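Local coordinates for protein phosphatase YwpJ (Bacillus subtilis, PDB 1NRW) that dephosphorylates phosphorylated five- and six-carbon sugars and nucleoside monophosphates in vitro, and more weakly FMN, as a magnesium-dependent phosphatase of the HAD-like superfamily, at residues S99-F107 / Q116-E125; N174-L185 / A204-S212. All coordinates share one frame; numbering follows the deposited sequence. Where two conformers were deposited one is given.

Contact 1 of 2, residues S99-F107 / Q116-E125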
# COMPACT_ATOMS: atom_id res chain seq x y z
N SER A 99 -21.63 -10.13 -4.02
CA SER A 99 -23.07 -10.21 -3.81
C SER A 99 -23.63 -8.94 -3.18
O SER A 99 -24.80 -8.60 -3.39
CB SER A 99 -23.42 -11.41 -2.92
OG SER A 99 -22.99 -11.22 -1.58
N GLU A 100 -22.80 -8.23 -2.43
CA GLU A 100 -23.23 -7.00 -1.77
C GLU A 100 -22.94 -5.73 -2.55
O GLU A 100 -23.05 -4.62 -2.02
CB GLU A 100 -22.60 -6.90 -0.37
CG GLU A 100 -23.27 -7.79 0.67
CD GLU A 100 -24.75 -7.52 0.79
OE1 GLU A 100 -25.14 -6.33 0.85
OE2 GLU A 100 -25.54 -8.49 0.84
N ASN A 101 -22.56 -5.88 -3.81
CA ASN A 101 -22.31 -4.75 -4.69
C ASN A 101 -21.15 -3.82 -4.34
O ASN A 101 -21.23 -2.61 -4.55
CB ASN A 101 -23.60 -3.94 -4.83
CG ASN A 101 -24.78 -4.80 -5.22
OD1 ASN A 101 -24.75 -5.46 -6.26
ND2 ASN A 101 -25.82 -4.81 -4.39
N TYR A 102 -20.08 -4.38 -3.79
CA TYR A 102 -18.90 -3.59 -3.48
C TYR A 102 -18.00 -3.69 -4.70
O TYR A 102 -18.02 -4.71 -5.39
CB TYR A 102 -18.12 -4.19 -2.31
CG TYR A 102 -18.75 -3.99 -0.95
CD1 TYR A 102 -18.42 -2.88 -0.16
CD2 TYR A 102 -19.65 -4.92 -0.44
CE1 TYR A 102 -18.98 -2.71 1.10
CE2 TYR A 102 -20.22 -4.76 0.81
CZ TYR A 102 -19.89 -3.65 1.58
OH TYR A 102 -20.46 -3.50 2.81
N TYR A 103 -17.24 -2.64 -5.00
CA TYR A 103 -16.29 -2.73 -6.10
C TYR A 103 -15.15 -3.46 -5.40
O TYR A 103 -14.96 -3.29 -4.20
CB TYR A 103 -15.75 -1.36 -6.53
CG TYR A 103 -16.71 -0.42 -7.23
CD1 TYR A 103 -17.97 -0.84 -7.63
CD2 TYR A 103 -16.34 0.90 -7.48
CE1 TYR A 103 -18.86 0.04 -8.25
CE2 TYR A 103 -17.21 1.79 -8.11
CZ TYR A 103 -18.47 1.35 -8.48
OH TYR A 103 -19.34 2.24 -9.07
N TYR A 104 -14.39 -4.27 -6.13
CA TYR A 104 -13.28 -4.96 -5.48
C TYR A 104 -12.14 -5.27 -6.43
O TYR A 104 -12.32 -5.35 -7.65
CB TYR A 104 -13.78 -6.23 -4.77
CG TYR A 104 -14.25 -7.35 -5.67
CD1 TYR A 104 -13.34 -8.26 -6.22
CD2 TYR A 104 -15.60 -7.51 -5.98
CE1 TYR A 104 -13.76 -9.29 -7.05
CE2 TYR A 104 -16.04 -8.54 -6.81
CZ TYR A 104 -15.11 -9.43 -7.34
OH TYR A 104 -15.53 -10.45 -8.16
N GLU A 105 -10.95 -5.41 -5.86
CA GLU A 105 -9.75 -5.71 -6.64
C GLU A 105 -9.04 -6.82 -5.89
O GLU A 105 -8.89 -6.76 -4.67
CB GLU A 105 -8.85 -4.47 -6.74
CG GLU A 105 -9.53 -3.28 -7.42
CD GLU A 105 -8.63 -2.07 -7.53
OE1 GLU A 105 -7.43 -2.18 -7.20
OE2 GLU A 105 -9.12 -1.00 -7.95
N VAL A 106 -8.60 -7.84 -6.62
CA VAL A 106 -7.91 -8.98 -6.02
C VAL A 106 -6.45 -9.00 -6.44
O VAL A 106 -6.12 -9.27 -7.59
CB VAL A 106 -8.58 -10.31 -6.43
CG1 VAL A 106 -7.98 -11.47 -5.63
CG2 VAL A 106 -10.09 -10.24 -6.19
N PHE A 107 -5.57 -8.72 -5.48
CA PHE A 107 -4.14 -8.70 -5.74
C PHE A 107 -3.59 -10.12 -5.64
O PHE A 107 -3.67 -10.75 -4.59
CB PHE A 107 -3.45 -7.78 -4.74
CG PHE A 107 -3.81 -6.33 -4.91
CD1 PHE A 107 -3.00 -5.49 -5.68
CD2 PHE A 107 -4.97 -5.82 -4.35
CE1 PHE A 107 -3.36 -4.15 -5.89
CE2 PHE A 107 -5.34 -4.48 -4.56
CZ PHE A 107 -4.53 -3.65 -5.33
N GLN A 116 -14.85 -4.73 -12.22
CA GLN A 116 -15.19 -3.33 -12.46
C GLN A 116 -14.73 -2.80 -13.83
O GLN A 116 -13.77 -3.32 -14.41
CB GLN A 116 -14.59 -2.45 -11.36
CG GLN A 116 -15.48 -2.22 -10.15
CD GLN A 116 -16.00 -3.50 -9.53
OE1 GLN A 116 -17.16 -3.87 -9.72
NE2 GLN A 116 -15.15 -4.18 -8.78
N ASN A 117 -15.41 -1.78 -14.34
CA ASN A 117 -15.02 -1.19 -15.61
C ASN A 117 -14.06 -0.02 -15.36
O ASN A 117 -13.73 0.29 -14.21
CB ASN A 117 -16.24 -0.73 -16.43
CG ASN A 117 -17.08 0.33 -15.73
OD1 ASN A 117 -16.57 1.20 -15.03
ND2 ASN A 117 -18.40 0.28 -15.95
N GLY A 118 -13.60 0.61 -16.44
CA GLY A 118 -12.66 1.71 -16.31
C GLY A 118 -13.09 2.86 -15.43
O GLY A 118 -12.30 3.34 -14.60
N ARG A 119 -14.32 3.32 -15.60
CA ARG A 119 -14.83 4.43 -14.80
C ARG A 119 -14.82 4.09 -13.31
O ARG A 119 -14.41 4.90 -12.47
CB ARG A 119 -16.26 4.79 -15.22
CG ARG A 119 -16.95 5.83 -14.33
CD ARG A 119 -16.19 7.14 -14.34
NE ARG A 119 -16.12 7.70 -15.69
CZ ARG A 119 -15.17 8.53 -16.10
NH1 ARG A 119 -14.21 8.90 -15.27
NH2 ARG A 119 -15.17 8.97 -17.36
N GLU A 120 -15.28 2.89 -12.99
CA GLU A 120 -15.35 2.43 -11.61
C GLU A 120 -13.95 2.30 -11.00
O GLU A 120 -13.74 2.69 -9.86
CB GLU A 120 -16.10 1.10 -11.56
CG GLU A 120 -17.55 1.28 -12.04
CD GLU A 120 -18.24 -0.02 -12.41
OE1 GLU A 120 -17.56 -1.06 -12.54
OE2 GLU A 120 -19.47 0.02 -12.58
N LEU A 121 -13.02 1.75 -11.77
CA LEU A 121 -11.65 1.58 -11.28
C LEU A 121 -10.99 2.94 -11.08
O LEU A 121 -10.19 3.13 -10.16
CB LEU A 121 -10.84 0.72 -12.25
CG LEU A 121 -11.24 -0.76 -12.29
CD1 LEU A 121 -10.57 -1.47 -13.45
CD2 LEU A 121 -10.86 -1.42 -10.96
N LEU A 122 -11.32 3.90 -11.94
CA LEU A 122 -10.75 5.24 -11.81
C LEU A 122 -11.31 5.89 -10.55
O LEU A 122 -10.61 6.65 -9.88
CB LEU A 122 -11.08 6.10 -13.03
CG LEU A 122 -10.43 7.50 -13.06
CD1 LEU A 122 -8.92 7.35 -13.05
CD2 LEU A 122 -10.87 8.25 -14.30
N ASP A 123 -12.57 5.61 -10.23
CA ASP A 123 -13.16 6.20 -9.03
C ASP A 123 -12.43 5.68 -7.79
O ASP A 123 -12.24 6.42 -6.83
CB ASP A 123 -14.66 5.89 -8.94
CG ASP A 123 -15.49 6.76 -9.87
OD1 ASP A 123 -15.04 7.87 -10.22
OD2 ASP A 123 -16.60 6.34 -10.25
N VAL A 124 -12.05 4.41 -7.81
CA VAL A 124 -11.33 3.84 -6.68
C VAL A 124 -9.99 4.57 -6.55
O VAL A 124 -9.59 4.97 -5.45
CB VAL A 124 -11.07 2.32 -6.88
CG1 VAL A 124 -10.19 1.79 -5.75
CG2 VAL A 124 -12.41 1.56 -6.90
N GLU A 125 -9.31 4.75 -7.67
CA GLU A 125 -8.02 5.43 -7.65
C GLU A 125 -8.14 6.89 -7.24
O GLU A 125 -7.34 7.38 -6.44
CB GLU A 125 -7.36 5.31 -9.01
CG GLU A 125 -6.99 3.88 -9.34
CD GLU A 125 -6.03 3.27 -8.33
OE1 GLU A 125 -6.39 2.26 -7.67
OE2 GLU A 125 -4.91 3.81 -8.19
O HOH W 1 -18.65 -5.80 -7.79
O HOH W 2 -21.31 0.90 -10.68
O HOH W 3 -18.31 4.44 -10.30
O HOH W 4 -5.46 -0.32 -7.13
O HOH W 5 -8.43 1.20 -9.14
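Y103 lays one side of its ring against Q116 and the first turn of helix 118-125, with Q116 CG coming in obliquely and E120 CB over the face. E120 CB is 4.0 Å from the centroid of the Y103 ring in a CH-pi contact, and its CG runs on toward the phenol oxygen. V124 CG2 meets the ring near its plane, 4.0 Å from Y103 CD2. The Q116 chain, bent at CG (chi2 53°), brings CG to 3.6 Å from Y103 CG and turns its amide to within 15° of the ring plane. NE2 then gives a weak hydrogen bond to the backbone O of Y104 (3.3 Å), while a water joins Q116 OE1 to Y102 O. In this cap domain of a Cof-type HAD phosphatase, helix 118-132 covers a face of the sheet holding strand 103-108, the two short segments running at 82°. N117 and E120 start the helix with a capping box: E120 N donates to N117 OD1 and N117 N to E120 OE1, so the E120 carboxylate is held while its CB and CG lie on the tyrosine. Two waters link Y103 OH to E120 OE2 and to D123 OD2. Farther along the strand, the extended E105 chain carries OE2 to 3.5 Å from L121 CD2. A water also bridges E105 OE1 to E125 OE1, and the E125 carboxylate forms salt bridges with R46 and R128; these positive charges probably ease the approach of the two acids.

Contact 2 of 2, residues N174-L185 / A204-S212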
# COMPACT_ATOMS: atom_id res chain seq x y z
N ASN A 174 -4.04 -9.82 -1.26
CA ASN A 174 -4.74 -8.70 -0.65
C ASN A 174 -6.02 -8.48 -1.44
O ASN A 174 -6.03 -8.63 -2.66
CB ASN A 174 -3.82 -7.46 -0.71
CG ASN A 174 -4.31 -6.30 0.14
OD1 ASN A 174 -4.93 -6.48 1.19
ND2 ASN A 174 -4.00 -5.07 -0.30
N ILE A 175 -7.09 -8.14 -0.73
CA ILE A 175 -8.37 -7.88 -1.36
C ILE A 175 -8.84 -6.50 -0.95
O ILE A 175 -9.00 -6.21 0.25
CB ILE A 175 -9.44 -8.92 -0.94
CG1 ILE A 175 -9.00 -10.32 -1.38
CG2 ILE A 175 -10.79 -8.57 -1.57
CD1 ILE A 175 -9.90 -11.44 -0.85
N LEU A 176 -9.04 -5.63 -1.93
CA LEU A 176 -9.51 -4.28 -1.67
C LEU A 176 -11.02 -4.21 -1.95
O LEU A 176 -11.48 -4.70 -2.98
CB LEU A 176 -8.77 -3.28 -2.57
CG LEU A 176 -9.16 -1.79 -2.46
CD1 LEU A 176 -7.98 -0.93 -2.88
CD2 LEU A 176 -10.39 -1.49 -3.33
N GLY A 177 -11.76 -3.64 -1.01
CA GLY A 177 -13.19 -3.47 -1.15
C GLY A 177 -13.47 -1.98 -1.16
O GLY A 177 -12.85 -1.23 -0.41
N PHE A 178 -14.41 -1.54 -1.99
CA PHE A 178 -14.71 -0.11 -2.11
C PHE A 178 -16.21 0.14 -2.23
O PHE A 178 -16.93 -0.64 -2.83
CB PHE A 178 -14.01 0.44 -3.35
CG PHE A 178 -14.40 1.85 -3.72
CD1 PHE A 178 -13.58 2.93 -3.40
CD2 PHE A 178 -15.57 2.09 -4.44
CE1 PHE A 178 -13.91 4.23 -3.78
CE2 PHE A 178 -15.92 3.39 -4.84
CZ PHE A 178 -15.09 4.46 -4.50
N SER A 179 -16.66 1.25 -1.64
CA SER A 179 -18.06 1.66 -1.74
C SER A 179 -18.18 3.16 -1.51
O SER A 179 -17.51 3.71 -0.64
CB SER A 179 -18.94 0.93 -0.72
OG SER A 179 -20.29 1.31 -0.90
N PHE A 180 -19.03 3.81 -2.29
CA PHE A 180 -19.25 5.25 -2.14
C PHE A 180 -20.07 5.53 -0.89
O PHE A 180 -20.09 6.65 -0.38
CB PHE A 180 -20.04 5.80 -3.33
CG PHE A 180 -19.27 5.87 -4.61
CD1 PHE A 180 -18.21 6.75 -4.75
CD2 PHE A 180 -19.64 5.08 -5.70
CE1 PHE A 180 -17.52 6.84 -5.96
CE2 PHE A 180 -18.95 5.16 -6.91
CZ PHE A 180 -17.89 6.05 -7.04
N PHE A 181 -20.75 4.50 -0.40
CA PHE A 181 -21.65 4.65 0.75
C PHE A 181 -21.12 4.33 2.14
O PHE A 181 -20.66 3.22 2.41
CB PHE A 181 -22.91 3.83 0.46
CG PHE A 181 -23.49 4.10 -0.89
CD1 PHE A 181 -24.12 5.31 -1.15
CD2 PHE A 181 -23.34 3.18 -1.92
CE1 PHE A 181 -24.60 5.60 -2.43
CE2 PHE A 181 -23.81 3.46 -3.20
CZ PHE A 181 -24.45 4.67 -3.45
N LYS A 182 -21.22 5.32 3.02
CA LYS A 182 -20.75 5.19 4.39
C LYS A 182 -21.32 3.93 5.06
O LYS A 182 -20.59 3.22 5.75
CB LYS A 182 -21.15 6.42 5.19
CG LYS A 182 -20.61 6.44 6.61
CD LYS A 182 -21.08 7.66 7.39
CE LYS A 182 -22.58 7.63 7.63
NZ LYS A 182 -23.05 8.80 8.42
N GLU A 183 -22.60 3.67 4.84
CA GLU A 183 -23.25 2.51 5.45
C GLU A 183 -22.61 1.19 5.03
O GLU A 183 -22.45 0.28 5.84
CB GLU A 183 -24.74 2.47 5.07
CG GLU A 183 -25.53 3.71 5.47
CD GLU A 183 -25.03 4.97 4.78
OE1 GLU A 183 -24.86 4.95 3.55
OE2 GLU A 183 -24.83 5.99 5.48
N LYS A 184 -22.24 1.09 3.75
CA LYS A 184 -21.62 -0.11 3.22
C LYS A 184 -20.21 -0.26 3.78
O LYS A 184 -19.77 -1.37 4.08
CB LYS A 184 -21.55 -0.03 1.69
CG LYS A 184 -22.90 0.16 1.03
CD LYS A 184 -23.72 -1.11 1.06
CE LYS A 184 -23.17 -2.15 0.10
NZ LYS A 184 -23.99 -3.39 0.16
N LEU A 185 -19.51 0.85 3.92
CA LEU A 185 -18.15 0.83 4.45
C LEU A 185 -18.17 0.37 5.91
O LEU A 185 -17.33 -0.43 6.32
CB LEU A 185 -17.52 2.23 4.33
CG LEU A 185 -17.27 2.70 2.89
CD1 LEU A 185 -16.86 4.16 2.87
CD2 LEU A 185 -16.18 1.83 2.26
N ALA A 204 -7.69 4.42 1.95
CA ALA A 204 -8.43 5.57 1.43
C ALA A 204 -9.80 5.64 2.09
O ALA A 204 -10.33 4.63 2.56
CB ALA A 204 -8.57 5.46 -0.09
N GLU A 205 -10.38 6.84 2.12
CA GLU A 205 -11.68 7.07 2.76
C GLU A 205 -12.82 6.13 2.37
O GLU A 205 -13.68 5.84 3.20
CB GLU A 205 -12.11 8.52 2.52
CG GLU A 205 -11.34 9.54 3.35
CD GLU A 205 -11.59 10.97 2.91
OE1 GLU A 205 -12.76 11.30 2.59
OE2 GLU A 205 -10.63 11.77 2.90
N HIS A 206 -12.84 5.65 1.14
CA HIS A 206 -13.91 4.76 0.73
C HIS A 206 -13.52 3.32 0.45
O HIS A 206 -14.20 2.61 -0.30
CB HIS A 206 -14.65 5.35 -0.47
CG HIS A 206 -15.27 6.69 -0.19
ND1 HIS A 206 -14.54 7.86 -0.20
CD2 HIS A 206 -16.53 7.03 0.17
CE1 HIS A 206 -15.33 8.86 0.14
NE2 HIS A 206 -16.54 8.39 0.37
N ASN A 207 -12.43 2.86 1.06
CA ASN A 207 -12.03 1.48 0.88
C ASN A 207 -11.57 0.85 2.17
O ASN A 207 -11.44 1.52 3.21
CB ASN A 207 -10.93 1.32 -0.20
CG ASN A 207 -9.52 1.66 0.31
OD1 ASN A 207 -9.15 1.35 1.44
ND2 ASN A 207 -8.71 2.26 -0.56
N PHE A 208 -11.40 -0.46 2.11
CA PHE A 208 -10.86 -1.25 3.20
C PHE A 208 -10.12 -2.37 2.48
O PHE A 208 -10.45 -2.71 1.35
CB PHE A 208 -11.95 -1.79 4.16
CG PHE A 208 -13.08 -2.52 3.49
CD1 PHE A 208 -13.00 -3.89 3.26
CD2 PHE A 208 -14.25 -1.85 3.16
CE1 PHE A 208 -14.08 -4.59 2.71
CE2 PHE A 208 -15.34 -2.54 2.61
CZ PHE A 208 -15.25 -3.91 2.39
N GLU A 209 -9.07 -2.89 3.12
CA GLU A 209 -8.28 -3.95 2.52
C GLU A 209 -8.19 -5.12 3.48
O GLU A 209 -8.09 -4.94 4.69
CB GLU A 209 -6.87 -3.45 2.18
CG GLU A 209 -6.82 -2.36 1.10
CD GLU A 209 -5.41 -1.84 0.84
OE1 GLU A 209 -4.43 -2.56 1.15
OE2 GLU A 209 -5.28 -0.72 0.31
N LEU A 210 -8.22 -6.33 2.92
CA LEU A 210 -8.13 -7.54 3.72
C LEU A 210 -7.00 -8.43 3.23
O LEU A 210 -6.93 -8.78 2.05
CB LEU A 210 -9.46 -8.31 3.63
CG LEU A 210 -10.67 -7.65 4.28
CD1 LEU A 210 -11.95 -8.31 3.78
CD2 LEU A 210 -10.56 -7.75 5.79
N SER A 211 -6.11 -8.79 4.15
CA SER A 211 -5.00 -9.68 3.83
C SER A 211 -4.96 -10.70 4.96
O SER A 211 -5.76 -10.61 5.90
CB SER A 211 -3.68 -8.90 3.74
OG SER A 211 -3.47 -8.14 4.91
N SER A 212 -4.06 -11.68 4.88
CA SER A 212 -3.99 -12.68 5.94
C SER A 212 -3.51 -12.06 7.25
O SER A 212 -2.91 -10.99 7.26
CB SER A 212 -3.05 -13.82 5.53
OG SER A 212 -3.22 -14.93 6.39
O HOH W 6 -19.03 8.98 1.61
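N174 ND2 donates to E209 OE1 over 2.9 Å in a nearly straight bond (168°). The acceptor lies in the amide plane, whereas the carboxylate is met from above its own plane. With CG anti to the backbone N (chi1 -168°), the N174 amide comes over E209, and ND2 also donates to the backbone O of G45; E209 OE2 is bonded to S203 OG. With N174 cut back to an alanine, E209 OE1 would probably lose its amide donor and the carboxylate would be freer to turn, held at OE2 by S203. Strands 174-178 and 207-212 are antiparallel neighbours, with I175-L210 and G177-F208 as hydrogen-bonded pairs. The G177 N to F208 O bond is the straightest, at 2.9 Å. One step beyond the strand, S179 N donates to H206 O, extending the ladder to the type I turn 204-207. F208 packs its ring over G177, whose CA is 4.2 Å from the ring centroid; a CB on that residue would clash with the ring. At the ring edge L185 CD2 lies 4.3 Å from F208 CD2, so helix 182-192 covers this end of the pair. H206 sets CB 3.6 Å from F178 CE1, its ND1 bonds D127, and a water joins its NE2 to F180 O. The F180 ring in turn takes F178 CE2 over its centre. I175, F208 and L210 point to the sheet face packed by helix 87-99, where L94, L97 and I93 meet them. On the other face L176 touches R128 of helix 118-132. Strand 172-178 is flanked by 103-108 on its far side, and strand 207-212 by 198-201.

How the contacts relate
Contacts 1 and 2 meet in one sheet, their centres 10 Å apart, because strands 103-108 and 172-178 are antiparallel neighbours: F107 N lies 2.9 Å from N174 O, a probable hydrogen bond. At the loop end, Y102 OH is 2.6 Å from K184 O, probably tying segment 99-107 to the start of helix 182-192, and the Y103 ring meets that of F178 nearly parallel. Contact 1 adds a helix over the sheet; contact 2 adds the next strand, 207-212, to the sheet. Both reach toward the active site from the cap: the side chain of E209 is about 8 Å from the bound calcium ion and about 5 Å from a phosphate ion, that of E125 about 11 Å from the calcium.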